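Local coordinates for protein histone-lysine N-methyltransferase family member SUVH9 (Arabidopsis thaliana, PDB 4NJ5) that takes part in transposon silencing, lacks methyltransferase activity, and may bind methylated DNA to recruit RNA polymerase V to chromatin in RNA-directed DNA methylation, at residues G249-D254 and L266-D271. Residues are numbered along the deposited sequence; the frame is centred on the assembly and turned at random.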
loop_
_atom_site.group_PDB
_atom_site.type_symbol
_atom_site.label_atom_id
_atom_site.label_comp_id
_atom_site.label_asym_id
_atom_site.label_seq_id
_atom_site.Cartn_x
_atom_site.Cartn_y
_atom_site.Cartn_z
ATOM N N GLY A 249 -11.367 -23.539 -8.590
ATOM C CA GLY A 249 -11.776 -22.476 -7.688
ATOM C C GLY A 249 -12.447 -21.296 -8.362
ATOM O O GLY A 249 -13.399 -20.721 -7.833
ATOM N N TYR A 250 -11.949 -20.927 -9.535
ATOM C CA TYR A 250 -12.472 -19.757 -10.230
ATOM C C TYR A 250 -13.826 -20.016 -10.883
ATOM O O TYR A 250 -13.922 -20.616 -11.956
ATOM C CB TYR A 250 -11.454 -19.205 -11.230
ATOM C CG TYR A 250 -10.333 -18.447 -10.558
ATOM C CD1 TYR A 250 -10.568 -17.219 -9.954
ATOM C CD2 TYR A 250 -9.044 -18.958 -10.521
ATOM C CE1 TYR A 250 -9.550 -16.519 -9.335
ATOM C CE2 TYR A 250 -8.019 -18.264 -9.904
ATOM C CZ TYR A 250 -8.278 -17.046 -9.312
ATOM O OH TYR A 250 -7.262 -16.354 -8.694
ATOM N N ILE A 251 -14.871 -19.561 -10.201
ATOM C CA ILE A 251 -16.239 -19.689 -10.676
ATOM C C ILE A 251 -16.454 -18.784 -11.873
ATOM O O ILE A 251 -17.015 -19.195 -12.886
ATOM C CB ILE A 251 -17.230 -19.264 -9.580
ATOM C CG1 ILE A 251 -17.016 -20.097 -8.315
ATOM C CG2 ILE A 251 -18.661 -19.371 -10.081
ATOM C CD1 ILE A 251 -17.517 -19.424 -7.061
ATOM N N ASN A 252 -15.992 -17.544 -11.742
ATOM C CA ASN A 252 -16.192 -16.526 -12.760
ATOM C C ASN A 252 -15.084 -15.479 -12.670
ATOM O O ASN A 252 -14.689 -15.083 -11.571
ATOM C CB ASN A 252 -17.558 -15.869 -12.566
ATOM C CG ASN A 252 -18.008 -15.085 -13.779
ATOM O OD1 ASN A 252 -17.506 -13.993 -14.047
ATOM N ND2 ASN A 252 -18.969 -15.634 -14.515
ATOM N N PHE A 253 -14.577 -15.033 -13.816
ATOM C CA PHE A 253 -13.454 -14.097 -13.823
ATOM C C PHE A 253 -13.867 -12.627 -13.901
ATOM O O PHE A 253 -13.018 -11.736 -13.897
ATOM C CB PHE A 253 -12.455 -14.439 -14.931
ATOM C CG PHE A 253 -11.470 -15.504 -14.545
ATOM C CD1 PHE A 253 -10.580 -15.290 -13.504
ATOM C CD2 PHE A 253 -11.429 -16.713 -15.221
ATOM C CE1 PHE A 253 -9.670 -16.265 -13.141
ATOM C CE2 PHE A 253 -10.522 -17.691 -14.865
ATOM C CZ PHE A 253 -9.642 -17.467 -13.823
ATOM N N ASP A 254 -15.172 -12.382 -13.963
ATOM C CA ASP A 254 -15.697 -11.020 -13.954
ATOM C C ASP A 254 -17.172 -10.997 -13.551
ATOM O O ASP A 254 -18.048 -11.170 -14.400
ATOM C CB ASP A 254 -15.515 -10.363 -15.328
ATOM C CG ASP A 254 -15.837 -8.882 -15.310
ATOM O OD1 ASP A 254 -15.876 -8.306 -14.203
ATOM O OD2 ASP A 254 -16.041 -8.296 -16.396
ATOM N N LEU A 266 -13.942 -13.983 -9.040
ATOM C CA LEU A 266 -14.718 -14.673 -8.020
ATOM C C LEU A 266 -14.120 -16.054 -7.789
ATOM O O LEU A 266 -14.139 -16.902 -8.679
ATOM C CB LEU A 266 -16.181 -14.799 -8.439
ATOM C CG LEU A 266 -17.037 -15.569 -7.433
ATOM C CD1 LEU A 266 -17.103 -14.810 -6.117
ATOM C CD2 LEU A 266 -18.428 -15.836 -7.979
ATOM N N PHE A 267 -13.595 -16.275 -6.591
ATOM C CA PHE A 267 -12.843 -17.487 -6.297
ATOM C C PHE A 267 -13.414 -18.229 -5.098
ATOM O O PHE A 267 -13.782 -17.618 -4.100
ATOM C CB PHE A 267 -11.380 -17.136 -6.039
ATOM C CG PHE A 267 -10.501 -18.330 -5.827
ATOM C CD1 PHE A 267 -10.080 -19.092 -6.904
ATOM C CD2 PHE A 267 -10.087 -18.687 -4.553
ATOM C CE1 PHE A 267 -9.268 -20.193 -6.716
ATOM C CE2 PHE A 267 -9.273 -19.786 -4.358
ATOM C CZ PHE A 267 -8.863 -20.540 -5.442
ATOM N N ASN A 268 -13.479 -19.552 -5.201
ATOM C CA ASN A 268 -14.000 -20.379 -4.119
ATOM C C ASN A 268 -13.382 -21.771 -4.140
ATOM O O ASN A 268 -13.803 -22.638 -4.908
ATOM C CB ASN A 268 -15.529 -20.458 -4.198
ATOM C CG ASN A 268 -16.140 -21.298 -3.085
ATOM O OD1 ASN A 268 -15.462 -21.697 -2.139
ATOM N ND2 ASN A 268 -17.439 -21.563 -3.195
ATOM N N ASP A 269 -12.377 -21.974 -3.292
ATOM C CA ASP A 269 -11.693 -23.260 -3.190
ATOM C C ASP A 269 -12.112 -24.001 -1.927
ATOM O O ASP A 269 -11.422 -24.912 -1.475
ATOM C CB ASP A 269 -10.173 -23.067 -3.207
ATOM C CG ASP A 269 -9.659 -22.313 -1.989
ATOM O OD1 ASP A 269 -10.467 -21.664 -1.291
ATOM O OD2 ASP A 269 -8.438 -22.359 -1.736
ATOM N N ILE A 270 -13.250 -23.601 -1.366
ATOM C CA ILE A 270 -13.743 -24.166 -0.111
ATOM C C ILE A 270 -15.002 -25.020 -0.313
ATOM O O ILE A 270 -15.040 -26.176 0.107
ATOM C CB ILE A 270 -13.998 -23.052 0.930
ATOM C CG1 ILE A 270 -12.666 -22.473 1.431
ATOM C CG2 ILE A 270 -14.837 -23.576 2.090
ATOM C CD1 ILE A 270 -12.816 -21.228 2.284
ATOM N N ASP A 271 -16.025 -24.451 -0.948
ATOM C CA ASP A 271 -17.253 -25.193 -1.245
ATOM C C ASP A 271 -17.888 -24.800 -2.579
ATOM O O ASP A 271 -17.215 -24.286 -3.470
ATOM C CB ASP A 271 -18.275 -25.063 -0.106
ATOM C CG ASP A 271 -18.649 -23.617 0.189
ATOM O OD1 ASP A 271 -18.430 -22.739 -0.675
ATOM O OD2 ASP A 271 -19.173 -23.356 1.290
#
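Phe-267 turns an edge onto the ring of Tyr-250: its CD1 stands over the centre of the tyrosine ring, 3.4 Å above the plane, and Tyr-250 CG lies in the phenylalanine plane at the rim. Centroids 4.6 Å apart and planes inclined at 59° identify an edge-to-face pair. The opposite tyrosine face receives Phe-253 CE1, offset toward the rim, so Phe-267 CD1 and Phe-253 CE1 lie on opposite faces of the tyrosine ring. Chi1 of -176° sets Phe-267 CG anti to the backbone N; farther out, CE1 lies 3.5 Å from Gly-249 CA. The positive phi of Gly-249 suits a glycine. The Tyr-250 hydroxyl is hydrogen-bonded to Glu-364 and Arg-246, and Arg-246 makes a cation-pi contact with Phe-267.

At the bulge, Ile-251 CD1 packs 3.8 Å from Leu-266 CD2 and 3.6 Å from Asn-268 CB. Beyond that methylene, Asn-268 OD1 accepts from the backbone N of both Ile-270 and Asp-271, which approach from the same face of its plane; ND2 binds Asp-271 OD1 and Asp-273 O. This Asx turn and Asx motif, with the two ND2 bonds, fix the amide's rotation as the chain leaves the strand.

The backbones are joined by Asn-268 N to Gly-249 O (2.9 Å), Leu-266 N to Asn-252 O (2.9 Å) and a weak bond from Ile-251 N to Leu-266 O. Tyr-250 pairs with Phe-267, but Asn-252 with Leu-266: the register slips by one residue at Ile-251. The arrangement is that of an antiparallel beta hairpin interrupted by a beta bulge, whose strand 250-252 edges a four-stranded mixed sheet continued through 264-267 to 363-367 and 373-377 of the SET region.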